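Local atomic coordinates of hypothetical protein Atu2299 (Agrobacterium tumefaciens, PDB entry 2HLY), a protein that is of unknown function but belongs to a family (DUF2026) grouped with the papain-like CA clan of peptidases, so a related fold is likely. Residues F14-Y17 with R18-S22; Y63-G67 with T68-F72; F120-P123 with L124-A128. One frame throughout, in Å; residues are numbered along the deposited sequence.

Interaction 1: residues F14-Y17 with R18-S22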
loop_
_atom_site.group_PDB
_atom_site.type_symbol
_atom_site.label_atom_id
_atom_site.label_comp_id
_atom_site.label_asym_id
_atom_site.label_seq_id
_atom_site.Cartn_x
_atom_site.Cartn_y
_atom_site.Cartn_z
ATOM N N PHE A 14 -5.813 -4.423 7.554
ATOM C CA PHE A 14 -6.920 -4.523 6.618
ATOM C C PHE A 14 -7.843 -3.303 6.665
ATOM O O PHE A 14 -8.340 -2.877 5.632
ATOM C CB PHE A 14 -7.691 -5.830 6.820
ATOM C CG PHE A 14 -6.957 -7.054 6.339
ATOM C CD1 PHE A 14 -6.297 -7.065 5.108
ATOM C CD2 PHE A 14 -6.938 -8.218 7.122
ATOM C CE1 PHE A 14 -5.636 -8.221 4.657
ATOM C CE2 PHE A 14 -6.275 -9.366 6.676
ATOM C CZ PHE A 14 -5.624 -9.361 5.449
ATOM N N ARG A 15 -8.081 -2.746 7.855
ATOM C CA ARG A 15 -8.862 -1.488 7.957
ATOM C C ARG A 15 -8.218 -0.398 7.101
ATOM O O ARG A 15 -8.911 0.345 6.378
ATOM C CB ARG A 15 -8.935 -1.020 9.408
ATOM C CG ARG A 15 -9.879 -1.882 10.248
ATOM C CD ARG A 15 -10.020 -1.310 11.666
ATOM N NE ARG A 15 -11.079 -2.018 12.382
ATOM C CZ ARG A 15 -11.909 -1.455 13.262
ATOM N NH1 ARG A 15 -11.806 -0.164 13.569
ATOM N NH2 ARG A 15 -12.843 -2.196 13.837
ATOM N N ILE A 16 -6.893 -0.305 7.169
ATOM C CA ILE A 16 -6.163 0.738 6.427
ATOM C C ILE A 16 -6.298 0.513 4.922
ATOM O O ILE A 16 -6.643 1.427 4.165
ATOM C CB ILE A 16 -4.674 0.820 6.858
ATOM C CG1 ILE A 16 -4.589 1.305 8.312
ATOM C CG2 ILE A 16 -3.888 1.752 5.924
ATOM C CD1 ILE A 16 -3.195 1.161 8.957
ATOM N N TYR A 17 -6.063 -0.722 4.493
ATOM C CA TYR A 17 -6.264 -1.064 3.093
ATOM C C TYR A 17 -7.689 -0.695 2.666
ATOM O O TYR A 17 -7.881 -0.046 1.634
ATOM C CB TYR A 17 -5.971 -2.553 2.796
ATOM C CG TYR A 17 -6.577 -2.974 1.468
ATOM C CD1 TYR A 17 -5.910 -2.717 0.261
ATOM C CD2 TYR A 17 -7.846 -3.560 1.412
ATOM C CE1 TYR A 17 -6.488 -3.055 -0.960
ATOM C CE2 TYR A 17 -8.429 -3.914 0.189
ATOM C CZ TYR A 17 -7.750 -3.651 -0.984
ATOM O OH TYR A 17 -8.321 -3.977 -2.212
ATOM N N ARG A 18 -8.681 -1.101 3.462
ATOM C CA ARG A 18 -10.083 -0.860 3.084
ATOM C C ARG A 18 -10.385 0.635 2.935
ATOM O O ARG A 18 -11.020 1.035 1.955
ATOM C CB ARG A 18 -11.031 -1.521 4.076
ATOM C CG ARG A 18 -12.451 -1.654 3.527
ATOM C CD ARG A 18 -13.386 -2.286 4.559
ATOM N NE ARG A 18 -12.979 -3.634 4.981
ATOM C CZ ARG A 18 -13.243 -4.759 4.315
ATOM N NH1 ARG A 18 -13.915 -4.724 3.164
ATOM N NH2 ARG A 18 -12.829 -5.932 4.801
ATOM N N VAL A 19 -9.897 1.445 3.874
ATOM C CA VAL A 19 -10.107 2.892 3.833
ATOM C C VAL A 19 -9.524 3.490 2.554
ATOM O O VAL A 19 -10.196 4.226 1.832
ATOM C CB VAL A 19 -9.530 3.580 5.083
ATOM C CG1 VAL A 19 -9.426 5.103 4.882
ATOM C CG2 VAL A 19 -10.396 3.233 6.291
ATOM N N ILE A 20 -8.262 3.170 2.276
ATOM C CA ILE A 20 -7.586 3.763 1.129
ATOM C C ILE A 20 -8.241 3.284 -0.165
ATOM O O ILE A 20 -8.486 4.078 -1.091
ATOM C CB ILE A 20 -6.076 3.437 1.136
ATOM C CG1 ILE A 20 -5.435 3.941 2.432
ATOM C CG2 ILE A 20 -5.411 4.007 -0.133
ATOM C CD1 ILE A 20 -4.004 3.458 2.659
ATOM N N ASN A 21 -8.545 1.987 -0.226
ATOM C CA ASN A 21 -9.193 1.430 -1.412
ATOM C C ASN A 21 -10.525 2.114 -1.683
ATOM O O ASN A 21 -10.879 2.405 -2.830
ATOM C CB ASN A 21 -9.437 -0.058 -1.230
ATOM C CG ASN A 21 -9.845 -0.728 -2.511
ATOM O OD1 ASN A 21 -9.163 -0.591 -3.537
ATOM N ND2 ASN A 21 -10.975 -1.426 -2.478
ATOM N N SER A 22 -11.264 2.375 -0.615
ATOM C CA SER A 22 -12.587 2.986 -0.732
ATOM C C SER A 22 -12.506 4.403 -1.304
ATOM O O SER A 22 -13.367 4.815 -2.093
ATOM C CB SER A 22 -13.275 3.004 0.631
ATOM O OG SER A 22 -13.425 1.682 1.135
HETATM O O HOH W 1 -7.518 -1.971 -4.827
#

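Interaction 2: residues Y63-G67 with T68-F72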
loop_
_atom_site.group_PDB
_atom_site.type_symbol
_atom_site.label_atom_id
_atom_site.label_comp_id
_atom_site.label_asym_id
_atom_site.label_seq_id
_atom_site.Cartn_x
_atom_site.Cartn_y
_atom_site.Cartn_z
ATOM N N TYR A 63 8.030 -9.965 -5.023
ATOM C CA TYR A 63 7.497 -10.765 -3.926
ATOM C C TYR A 63 7.314 -12.198 -4.377
ATOM O O TYR A 63 6.886 -12.431 -5.511
ATOM C CB TYR A 63 6.100 -10.269 -3.568
ATOM C CG TYR A 63 6.046 -8.880 -3.010
ATOM C CD1 TYR A 63 6.348 -8.660 -1.662
ATOM C CD2 TYR A 63 5.644 -7.792 -3.807
ATOM C CE1 TYR A 63 6.289 -7.379 -1.116
ATOM C CE2 TYR A 63 5.586 -6.496 -3.265
ATOM C CZ TYR A 63 5.905 -6.311 -1.919
ATOM O OH TYR A 63 5.848 -5.056 -1.347
ATOM N N ASN A 64 7.605 -13.154 -3.500
ATOM C CA ASN A 64 7.136 -14.507 -3.742
ATOM C C ASN A 64 5.826 -14.650 -2.985
ATOM O O ASN A 64 5.811 -14.594 -1.760
ATOM C CB ASN A 64 8.154 -15.553 -3.263
ATOM C CG ASN A 64 7.625 -16.976 -3.415
ATOM O OD1 ASN A 64 6.422 -17.226 -3.246
ATOM N ND2 ASN A 64 8.513 -17.913 -3.740
ATOM N N LEU A 65 4.728 -14.787 -3.722
ATOM C CA LEU A 65 3.420 -14.922 -3.106
ATOM C C LEU A 65 2.888 -16.325 -3.364
ATOM O O LEU A 65 2.339 -16.604 -4.431
ATOM C CB LEU A 65 2.471 -13.836 -3.622
ATOM C CG LEU A 65 2.974 -12.386 -3.448
ATOM C CD1 LEU A 65 2.040 -11.422 -4.172
ATOM C CD2 LEU A 65 3.192 -11.985 -1.985
ATOM N N GLY A 66 3.085 -17.201 -2.389
ATOM C CA GLY A 66 2.569 -18.569 -2.462
ATOM C C GLY A 66 3.155 -19.387 -3.599
ATOM O O GLY A 66 2.484 -20.274 -4.142
ATOM N N GLY A 67 4.400 -19.078 -3.967
ATOM C CA GLY A 67 5.106 -19.832 -5.010
ATOM C C GLY A 67 5.215 -19.128 -6.350
ATOM O O GLY A 67 5.978 -19.565 -7.220
ATOM N N THR A 68 4.457 -18.047 -6.528
ATOM C CA THR A 68 4.537 -17.252 -7.748
ATOM C C THR A 68 5.239 -15.944 -7.427
ATOM O O THR A 68 4.935 -15.315 -6.410
ATOM C CB THR A 68 3.136 -16.935 -8.331
ATOM O OG1 THR A 68 2.351 -16.265 -7.348
ATOM C CG2 THR A 68 2.414 -18.223 -8.709
ATOM N N VAL A 69 6.174 -15.540 -8.281
ATOM C CA VAL A 69 6.887 -14.285 -8.062
ATOM C C VAL A 69 6.189 -13.173 -8.825
ATOM O O VAL A 69 6.021 -13.252 -10.051
ATOM C CB VAL A 69 8.395 -14.391 -8.456
ATOM C CG1 VAL A 69 9.069 -13.023 -8.520
ATOM C CG2 VAL A 69 9.148 -15.310 -7.490
ATOM N N LEU A 70 5.773 -12.144 -8.090
ATOM C CA LEU A 70 5.234 -10.921 -8.664
ATOM C C LEU A 70 6.370 -9.903 -8.761
ATOM O O LEU A 70 7.019 -9.607 -7.757
ATOM C CB LEU A 70 4.090 -10.394 -7.773
ATOM C CG LEU A 70 3.446 -9.053 -8.129
ATOM C CD1 LEU A 70 2.936 -9.008 -9.574
ATOM C CD2 LEU A 70 2.317 -8.786 -7.128
ATOM N N LEU A 71 6.618 -9.389 -9.965
ATOM C CA LEU A 71 7.800 -8.566 -10.217
ATOM C C LEU A 71 7.415 -7.196 -10.755
ATOM O O LEU A 71 6.929 -7.064 -11.895
ATOM C CB LEU A 71 8.784 -9.298 -11.160
ATOM C CG LEU A 71 10.119 -8.626 -11.511
ATOM C CD1 LEU A 71 10.873 -8.157 -10.287
ATOM C CD2 LEU A 71 11.002 -9.573 -12.337
ATOM N N PHE A 72 7.608 -6.181 -9.917
ATOM C CA PHE A 72 7.368 -4.806 -10.317
ATOM C C PHE A 72 8.662 -4.241 -10.877
ATOM O O PHE A 72 9.463 -3.618 -10.169
ATOM C CB PHE A 72 6.857 -3.966 -9.151
ATOM C CG PHE A 72 5.526 -4.404 -8.616
ATOM C CD1 PHE A 72 4.347 -4.027 -9.250
ATOM C CD2 PHE A 72 5.447 -5.146 -7.453
ATOM C CE1 PHE A 72 3.099 -4.412 -8.743
ATOM C CE2 PHE A 72 4.186 -5.534 -6.924
ATOM C CZ PHE A 72 3.015 -5.157 -7.579
#

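Interaction 3: residues F120-P123 with L124-A128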
loop_
_atom_site.group_PDB
_atom_site.type_symbol
_atom_site.label_atom_id
_atom_site.label_comp_id
_atom_site.label_asym_id
_atom_site.label_seq_id
_atom_site.Cartn_x
_atom_site.Cartn_y
_atom_site.Cartn_z
ATOM N N PHE A 120 0.682 -7.922 3.614
ATOM C CA PHE A 120 2.152 -7.913 3.587
ATOM C C PHE A 120 2.717 -6.932 4.621
ATOM O O PHE A 120 2.625 -5.720 4.470
ATOM C CB PHE A 120 2.750 -7.591 2.207
ATOM C CG PHE A 120 4.228 -7.794 2.190
ATOM C CD1 PHE A 120 4.760 -9.057 1.916
ATOM C CD2 PHE A 120 5.088 -6.752 2.558
ATOM C CE1 PHE A 120 6.148 -9.277 1.964
ATOM C CE2 PHE A 120 6.472 -6.969 2.637
ATOM C CZ PHE A 120 6.993 -8.233 2.321
ATOM N N GLN A 121 3.307 -7.496 5.674
ATOM C CA GLN A 121 3.950 -6.712 6.734
ATOM C C GLN A 121 5.055 -7.624 7.290
ATOM O O GLN A 121 4.765 -8.636 7.945
ATOM C CB GLN A 121 2.933 -6.365 7.829
ATOM C CG GLN A 121 3.585 -5.580 8.989
ATOM C CD GLN A 121 2.676 -5.274 10.167
ATOM O OE1 GLN A 121 3.120 -4.622 11.110
ATOM N NE2 GLN A 121 1.417 -5.729 10.120
ATOM N N ARG A 122 6.307 -7.271 6.992
ATOM C CA ARG A 122 7.452 -8.128 7.358
ATOM C C ARG A 122 8.645 -7.252 7.752
ATOM O O ARG A 122 8.762 -6.122 7.276
ATOM C CB ARG A 122 7.850 -9.041 6.191
ATOM C CG ARG A 122 6.748 -9.981 5.665
ATOM C CD ARG A 122 7.331 -11.143 4.836
ATOM N NE ARG A 122 8.195 -11.958 5.684
ATOM C CZ ARG A 122 9.377 -12.473 5.327
ATOM N NH1 ARG A 122 9.876 -12.302 4.095
ATOM N NH2 ARG A 122 10.088 -13.153 6.216
ATOM N N PRO A 123 9.557 -7.775 8.595
ATOM C CA PRO A 123 10.714 -6.954 8.957
ATOM C C PRO A 123 11.591 -6.665 7.733
ATOM O O PRO A 123 11.838 -7.556 6.929
ATOM C CB PRO A 123 11.486 -7.831 9.967
ATOM C CG PRO A 123 10.465 -8.831 10.476
ATOM C CD PRO A 123 9.574 -9.088 9.268
ATOM N N LEU A 124 12.057 -5.428 7.602
ATOM C CA LEU A 124 12.990 -5.116 6.511
ATOM C C LEU A 124 14.247 -5.980 6.599
ATOM O O LEU A 124 14.855 -6.339 5.575
ATOM C CB LEU A 124 13.374 -3.634 6.539
ATOM C CG LEU A 124 12.398 -2.683 5.860
ATOM C CD1 LEU A 124 12.700 -1.258 6.300
ATOM C CD2 LEU A 124 12.509 -2.814 4.354
ATOM N N SER A 125 14.624 -6.326 7.834
ATOM C CA SER A 125 15.787 -7.180 8.088
ATOM C C SER A 125 15.651 -8.581 7.466
ATOM O O SER A 125 16.632 -9.302 7.329
ATOM C CB SER A 125 16.017 -7.288 9.596
ATOM O OG SER A 125 14.854 -7.767 10.247
ATOM N N ALA A 126 14.428 -8.956 7.104
ATOM C CA ALA A 126 14.153 -10.229 6.446
ATOM C C ALA A 126 14.255 -10.179 4.909
ATOM O O ALA A 126 14.082 -11.201 4.231
ATOM C CB ALA A 126 12.766 -10.743 6.869
ATOM N N MET A 127 14.533 -8.998 4.361
ATOM C CA MET A 127 14.604 -8.846 2.899
ATOM C C MET A 127 15.588 -9.795 2.231
ATOM O O MET A 127 16.708 -10.006 2.716
ATOM C CB MET A 127 14.959 -7.410 2.505
ATOM C CG MET A 127 14.695 -7.142 1.022
ATOM S SD MET A 127 15.048 -5.449 0.578
ATOM C CE MET A 127 16.812 -5.466 0.336
ATOM N N ALA A 128 15.149 -10.354 1.109
ATOM C CA ALA A 128 15.988 -11.205 0.264
ATOM C C ALA A 128 17.136 -10.426 -0.407
ATOM O O ALA A 128 17.195 -9.201 -0.360
ATOM C CB ALA A 128 15.135 -11.900 -0.786
HETATM O O HOH W 2 12.506 -12.260 2.156
#

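Interaction 1: residues F14-Y17 with R18-S22
Arg-18, Val-19, Ile-20 and Asn-21 donate their backbone N-H to the carbonyls of Phe-14, Arg-15, Ile-16 and Tyr-17, four successive i to i+4 bonds that make 14-22 one unbroken run of alpha-helix within helix 10-24. Along one side of it Tyr-17 and Asn-21 lie next to each other and point the same way. With CG anti to the backbone N (chi1 163°), the Tyr-17 ring is laid beside Asn-21, and Asn-21 CB sits over one ring face, 4.2 Å from the centroid, in a CH-pi contact offset toward the rim. The Asn-21 amide is almost parallel to the ring, their planes 14° apart. One water joins the two polar ends: it donates to Asn-21 OD1 at 2.5 Å and reaches Tyr-17 OH only weakly, at 3.4 Å. The other amide atom, ND2, is bound by Thr-199 OG1, which helps to fix the flip of the group. On another side Ile-16 and Ile-20 also run alongside each other, and Ile-16 CG2 meets Ile-20 CD1 at 3.7 Å. Ser-22 turns its hydroxyl back onto the helix and gives OG to Arg-18 O at 2.6 Å, from the face of that carbonyl opposite to the one used by Ser-22 N. Two donors thus grip this oxygen, while Ser-22 OG is also bonded to Thr-199 N. The neighbours complete a largely buried setting: Arg-18 NH1 holds the carbonyls of Thr-199 and Glu-201, Val-19 packs on Ala-169 and Trp-172 of helix 160-172, Ile-16 packs on Ile-45 and Ile-20 on Phe-38 and Phe-41, all of helix 31-50, and the Phe-38 ring meets the Tyr-17 ring with the two planes nearly parallel.

Interaction 2: residues Y63-G67 with T68-F72
Tyr-63 and Leu-70 exchange two backbone hydrogen bonds, Tyr-63 N to Leu-70 O at 2.9 Å and Leu-70 N to Tyr-63 O at 2.8 Å. Nearer the turn Leu-65 N gives a 2.7 Å bond to Thr-68 O, whereas the return bond from Thr-68 N to Leu-65 O is weak at 3.3 Å. Between these two hydrogen-bonded pairs lies the non-hydrogen-bonded pair Asn-64 and Val-69. The chain reverses through a type I' turn, Leu-65 to Thr-68, with Gly-66 and Gly-67 at its corners, both at positive phi. This makes strands 60-65 and 68-72 a two-residue beta hairpin in a three-stranded antiparallel sheet, with 60-65 in the centre between 68-72 and 140-144. Asn-64 ties down the turn from the face it shares with Val-69: its CG swung opposite the backbone N (chi1 176°), OD1 accepts Gly-67 N at 2.8 Å in an Asx motif, while ND2 is held by Leu-134 O. The side chains of Tyr-63, Leu-65, Thr-68 and Leu-70 share one face of the hairpin. There Leu-65 CD1 meets Leu-70 CD2 at 4.0 Å, the two chains crossing at a slant. Farther along, Tyr-63 and Phe-72 bring ring edges together, CE2 to CE2 at 4.0 Å. The Tyr-63 hydroxyl is bonded to Tyr-142 OH, and the Phe-72 ring stacks on His-89.

Interaction 3: residues F120-P123 with L124-A128
Arg-122 and Ala-126 meet in a local surface contact where strand 120-123, at the edge of a four-stranded antiparallel sheet, runs into a short 3-10 turn and the loop toward strand 140-144. The methyl of Ala-126 lies over one face of the Arg-122 guanidinium, with CB 3.7 Å from NH2. The arginine chain bends at CG-CD (chi3 62°), which carries its flat end back to the turn. Before the bend, Arg-122 CG rests 3.7 Å above one face of the Phe-120 ring, near the rim. A water in the guanidinium plane links the two residues: it accepts from Arg-122 NH1 at 3.3 Å and lies 2.8 Å from Ala-126 O. NH1 has a further, weak bond to Gly-138 O. Pro-123 supplies the first carbonyl of the turn, accepting Ala-126 N at 2.9 Å. The donor stands well above the carbonyl plane, and the C=O...N angle is only 119°, a strongly bent approach. Leu-124 O then takes Met-127 N at 2.9 Å, a second bond of the same span. Ser-125 OG lies 3.4 Å from Pro-123 CB. Met-127 next packs on Phe-140 and Tyr-142 of strand 140-144. Two successive i to i+3 bonds, with helical backbone angles at Leu-124 and Ser-125, define a single 3-10 turn, which here follows the edge strand 120-123.

In the fold
All three contacts are local, but they differ in burial. Interaction 1 is the buried one, a stretch of helix packed between two other helices, where regular i to i+4 bonding leaves the side chains to pack apolar surfaces and grip the 199-201 backbone. Interaction 2 is partly buried, its aromatic face turned inward and its glycine turn exposed, while interaction 3 lies at the surface and relies on a short turn, an arginine and a water. Interactions 2 and 3 touch through Tyr-63 and Phe-120, whose rings meet edge-to-face, and both meet strand 140-144, interaction 2 as its sheet neighbour and interaction 3 through side-chain packing. Interaction 1 touches neither, its centre about 21 Å from that of interaction 3.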